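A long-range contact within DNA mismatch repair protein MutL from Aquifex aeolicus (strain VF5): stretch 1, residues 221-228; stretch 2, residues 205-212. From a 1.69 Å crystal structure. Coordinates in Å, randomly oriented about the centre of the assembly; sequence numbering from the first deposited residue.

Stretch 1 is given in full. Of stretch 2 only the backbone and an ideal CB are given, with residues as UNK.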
# COMPACT_ATOMS: atom_id res chain seq x y z
N ARG A 221 16.82 -9.15 -9.40
CA ARG A 221 16.28 -10.35 -8.79
C ARG A 221 14.85 -10.47 -9.31
O ARG A 221 14.03 -9.56 -9.07
CB ARG A 221 16.32 -10.22 -7.26
CG ARG A 221 15.96 -11.47 -6.46
CD ARG A 221 15.92 -11.13 -4.97
NE ARG A 221 15.81 -12.34 -4.18
CZ ARG A 221 15.70 -12.39 -2.86
NH1 ARG A 221 15.67 -11.26 -2.13
NH2 ARG A 221 15.60 -13.57 -2.28
N ALA A 222 14.55 -11.56 -10.01
CA ALA A 222 13.18 -11.79 -10.44
C ALA A 222 12.62 -13.10 -9.89
O ALA A 222 13.37 -14.02 -9.51
CB ALA A 222 13.05 -11.80 -11.97
N PHE A 223 11.30 -13.18 -9.91
CA PHE A 223 10.57 -14.41 -9.61
C PHE A 223 9.65 -14.64 -10.78
O PHE A 223 8.85 -13.75 -11.09
CB PHE A 223 9.76 -14.27 -8.31
CG PHE A 223 10.63 -13.90 -7.13
CD1 PHE A 223 10.97 -12.56 -6.90
CD2 PHE A 223 11.20 -14.89 -6.35
CE1 PHE A 223 11.86 -12.21 -5.84
CE2 PHE A 223 12.07 -14.57 -5.34
CZ PHE A 223 12.42 -13.22 -5.08
N VAL A 224 9.77 -15.81 -11.42
CA VAL A 224 9.06 -16.08 -12.67
C VAL A 224 8.20 -17.33 -12.49
O VAL A 224 8.62 -18.30 -11.85
CB VAL A 224 10.03 -16.26 -13.86
CG1 VAL A 224 10.83 -14.99 -14.04
CG2 VAL A 224 10.95 -17.41 -13.63
N SER A 225 6.99 -17.31 -13.06
CA SER A 225 6.17 -18.52 -13.11
C SER A 225 5.53 -18.58 -14.47
O SER A 225 4.85 -17.61 -14.86
CB SER A 225 5.10 -18.51 -12.02
OG SER A 225 4.31 -19.69 -12.08
N ARG A 226 5.70 -19.70 -15.17
CA ARG A 226 5.54 -19.64 -16.62
C ARG A 226 4.15 -19.91 -17.14
O ARG A 226 3.84 -19.47 -18.26
CB ARG A 226 6.51 -20.59 -17.31
CG ARG A 226 7.85 -19.97 -17.40
CD ARG A 226 8.71 -20.61 -18.43
NE ARG A 226 9.76 -19.67 -18.75
CZ ARG A 226 9.73 -18.84 -19.78
NH1 ARG A 226 8.69 -18.81 -20.60
NH2 ARG A 226 10.76 -18.02 -19.98
N ASN A 227 3.30 -20.64 -16.44
CA ASN A 227 2.13 -21.01 -17.23
C ASN A 227 1.03 -19.95 -17.13
O ASN A 227 0.92 -19.11 -18.03
CB ASN A 227 1.71 -22.43 -16.86
CG ASN A 227 2.57 -23.46 -17.57
OD1 ASN A 227 2.78 -23.38 -18.79
ND2 ASN A 227 3.11 -24.42 -16.81
N GLN A 228 0.22 -19.95 -16.07
CA GLN A 228 -0.67 -18.82 -15.74
C GLN A 228 -1.87 -18.61 -16.67
O GLN A 228 -1.72 -18.37 -17.87
CB GLN A 228 0.12 -17.50 -15.67
CG GLN A 228 1.29 -17.49 -14.70
CD GLN A 228 1.01 -18.26 -13.42
OE1 GLN A 228 1.53 -19.36 -13.22
NE2 GLN A 228 0.21 -17.69 -12.54
N UNK A 205 -0.25 -16.53 -5.73
CA UNK A 205 -0.78 -17.88 -5.60
C UNK A 205 -0.18 -18.85 -6.62
O UNK A 205 -0.87 -19.60 -7.31
CB UNK A 205 -2.30 -17.85 -5.75
N UNK A 206 1.15 -18.83 -6.72
CA UNK A 206 1.81 -19.73 -7.63
C UNK A 206 3.23 -19.91 -7.13
O UNK A 206 3.74 -19.08 -6.38
CB UNK A 206 1.78 -19.21 -9.07
N UNK A 207 3.86 -20.98 -7.58
CA UNK A 207 5.26 -21.24 -7.30
C UNK A 207 6.12 -20.54 -8.34
O UNK A 207 5.78 -20.50 -9.52
CB UNK A 207 5.54 -22.74 -7.28
N UNK A 208 7.22 -19.95 -7.88
CA UNK A 208 8.10 -19.19 -8.74
C UNK A 208 9.50 -19.76 -8.67
O UNK A 208 9.87 -20.47 -7.73
CB UNK A 208 8.10 -17.71 -8.35
N UNK A 209 10.27 -19.39 -9.67
CA UNK A 209 11.71 -19.64 -9.72
C UNK A 209 12.36 -18.28 -9.58
O UNK A 209 11.91 -17.30 -10.21
CB UNK A 209 12.14 -20.35 -11.01
N UNK A 210 13.36 -18.22 -8.71
CA UNK A 210 14.09 -16.99 -8.45
C UNK A 210 15.31 -16.94 -9.36
O UNK A 210 16.11 -17.87 -9.39
CB UNK A 210 14.50 -16.89 -6.98
N UNK A 211 15.46 -15.83 -10.07
CA UNK A 211 16.56 -15.56 -10.99
C UNK A 211 17.32 -14.33 -10.50
O UNK A 211 16.76 -13.45 -9.87
CB UNK A 211 16.05 -15.35 -12.42
N UNK A 212 18.62 -14.27 -10.82
CA UNK A 212 19.45 -13.20 -10.29
C UNK A 212 20.52 -12.84 -11.32
O UNK A 212 21.04 -13.72 -12.02
CB UNK A 212 20.09 -13.61 -8.96

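The two segments pair as antiparallel strands, and the backbone fixes the register before any side chain of the second is known. The amide of position 211 gives its proton to Ala-222 O (N to O 2.8 Å), and Ala-222 N returns one to the carbonyl of 211 (N to O 2.9 Å). Two residues along, position 209 makes the same double exchange with Val-224, its N to Val-224 O and Val-224 N to its O both being 2.9 Å. Side chains at 210 and 212 therefore share a face with Arg-221 and Phe-223, and those at 209 and 211 share the other with Ala-222 and Val-224.

Position 205 has positive phi (53°) and psi of 48°, and its ideal CB has nothing of stretch 1 within 5.5 Å. Glycine or asparagine would be comfortable in this conformation, and a polar residue is tolerable. It is Gln-205, whose side chain ends away from stretch 1.

Position 206 is extended and its CB points toward stretch 1, 4.0 Å from Ser-225 OG and 4.1 Å from Gln-228 NE2. A small polar residue suits this setting: serine, threonine or perhaps asparagine. Thr-206 is found, with chi1 t. Its OG1 forms a hydrogen bond of 2.9 Å with Ser-225 OG, in which either hydroxyl could be the donor.

At 207 CB points sideways and meets no atom of stretch 1 within 5.5 Å, so a long, flexible polar chain is as good as many others. Lys-207 leads its amine away; its main contribution is backbone, with its O 3.1 Å from Ser-225 OG.

Position 208 again points sideways, but its CB lies 3.6 Å from Val-224 O and 3.8 Å from Phe-223 CB. Such closeness favours a compact residue: threonine, valine, serine or alanine. Thr-208 adopts chi1 p, and OG1 comes 3.6 Å from Phe-223 CB and lies at the edge of the aromatic ring, near its plane.

At 209 CB is 4.1 Å from Val-224 CG2. A beta-branched residue, or a longer chain with an aliphatic stem, could cover that methyl. Glu-209, fully extended, offers its CB to the valine while its carboxylate hydrogen-bonds elsewhere in the structure.

Position 210 is the most telling. Its CB lies 3.7 Å from Phe-223 CE2, and the extended Arg-221 runs along the same face, bringing a positive charge within reach. An acid with enough length is the natural choice, glutamate more readily than aspartate. Glu-210 extends beside the phenylalanine and forms a salt bridge with Arg-221: OE2 accepts from NE at a very short 2.4 Å and from NH2 at 2.7 Å, meeting the guanidinium at its edge, near its plane.

On the opposite face, 211 has Ala-222 as its partner and Val-224 CG1 5.5 Å from its CB, room for a branched aliphatic chain such as leucine or isoleucine. Leu-211 fills it, CD1 reaching Val-224 CG1 at 3.8 Å.

Position 212 pairs with Arg-221, its CB 5.0 Å from Arg-221 CA; many strand formers would serve. Tyr-212 is found; its side chain shares the face of Arg-221 but hardly touches stretch 1, and its OH hydrogen-bonds to a residue just outside the two stretches.

Stretch 2 205-212: QTKTEELY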
# COMPACT_ATOMS: atom_id res chain seq x y z
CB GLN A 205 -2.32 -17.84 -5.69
CG GLN A 205 -2.91 -16.87 -4.69
CD GLN A 205 -4.28 -17.27 -4.22
OE1 GLN A 205 -5.02 -17.96 -4.93
NE2 GLN A 205 -4.62 -16.87 -3.01
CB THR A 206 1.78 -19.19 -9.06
OG1 THR A 206 2.36 -20.16 -9.94
CG2 THR A 206 2.55 -17.86 -9.10
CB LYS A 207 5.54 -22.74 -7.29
CG LYS A 207 7.00 -23.05 -7.37
CD LYS A 207 7.70 -22.58 -6.12
CE LYS A 207 9.12 -23.06 -6.09
NZ LYS A 207 9.73 -22.56 -4.83
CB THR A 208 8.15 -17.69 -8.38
OG1 THR A 208 8.86 -17.51 -7.15
CG2 THR A 208 6.73 -16.99 -8.30
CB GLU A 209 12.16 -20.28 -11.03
CG GLU A 209 13.67 -20.52 -11.07
CD GLU A 209 14.13 -21.26 -12.33
OE1 GLU A 209 15.34 -21.60 -12.43
OE2 GLU A 209 13.29 -21.52 -13.22
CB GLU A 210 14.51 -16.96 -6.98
CG GLU A 210 15.39 -15.79 -6.59
CD GLU A 210 15.61 -15.71 -5.10
OE1 GLU A 210 15.19 -16.63 -4.37
OE2 GLU A 210 16.18 -14.70 -4.65
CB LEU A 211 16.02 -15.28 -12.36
CG LEU A 211 15.14 -16.37 -12.98
CD1 LEU A 211 14.54 -15.87 -14.33
CD2 LEU A 211 15.91 -17.67 -13.14
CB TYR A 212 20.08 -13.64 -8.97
CG TYR A 212 21.03 -12.68 -8.30
CD1 TYR A 212 20.57 -11.70 -7.42
CD2 TYR A 212 22.40 -12.77 -8.50
CE1 TYR A 212 21.44 -10.83 -6.79
CE2 TYR A 212 23.28 -11.91 -7.88
CZ TYR A 212 22.79 -10.95 -7.02
OH TYR A 212 23.67 -10.09 -6.41
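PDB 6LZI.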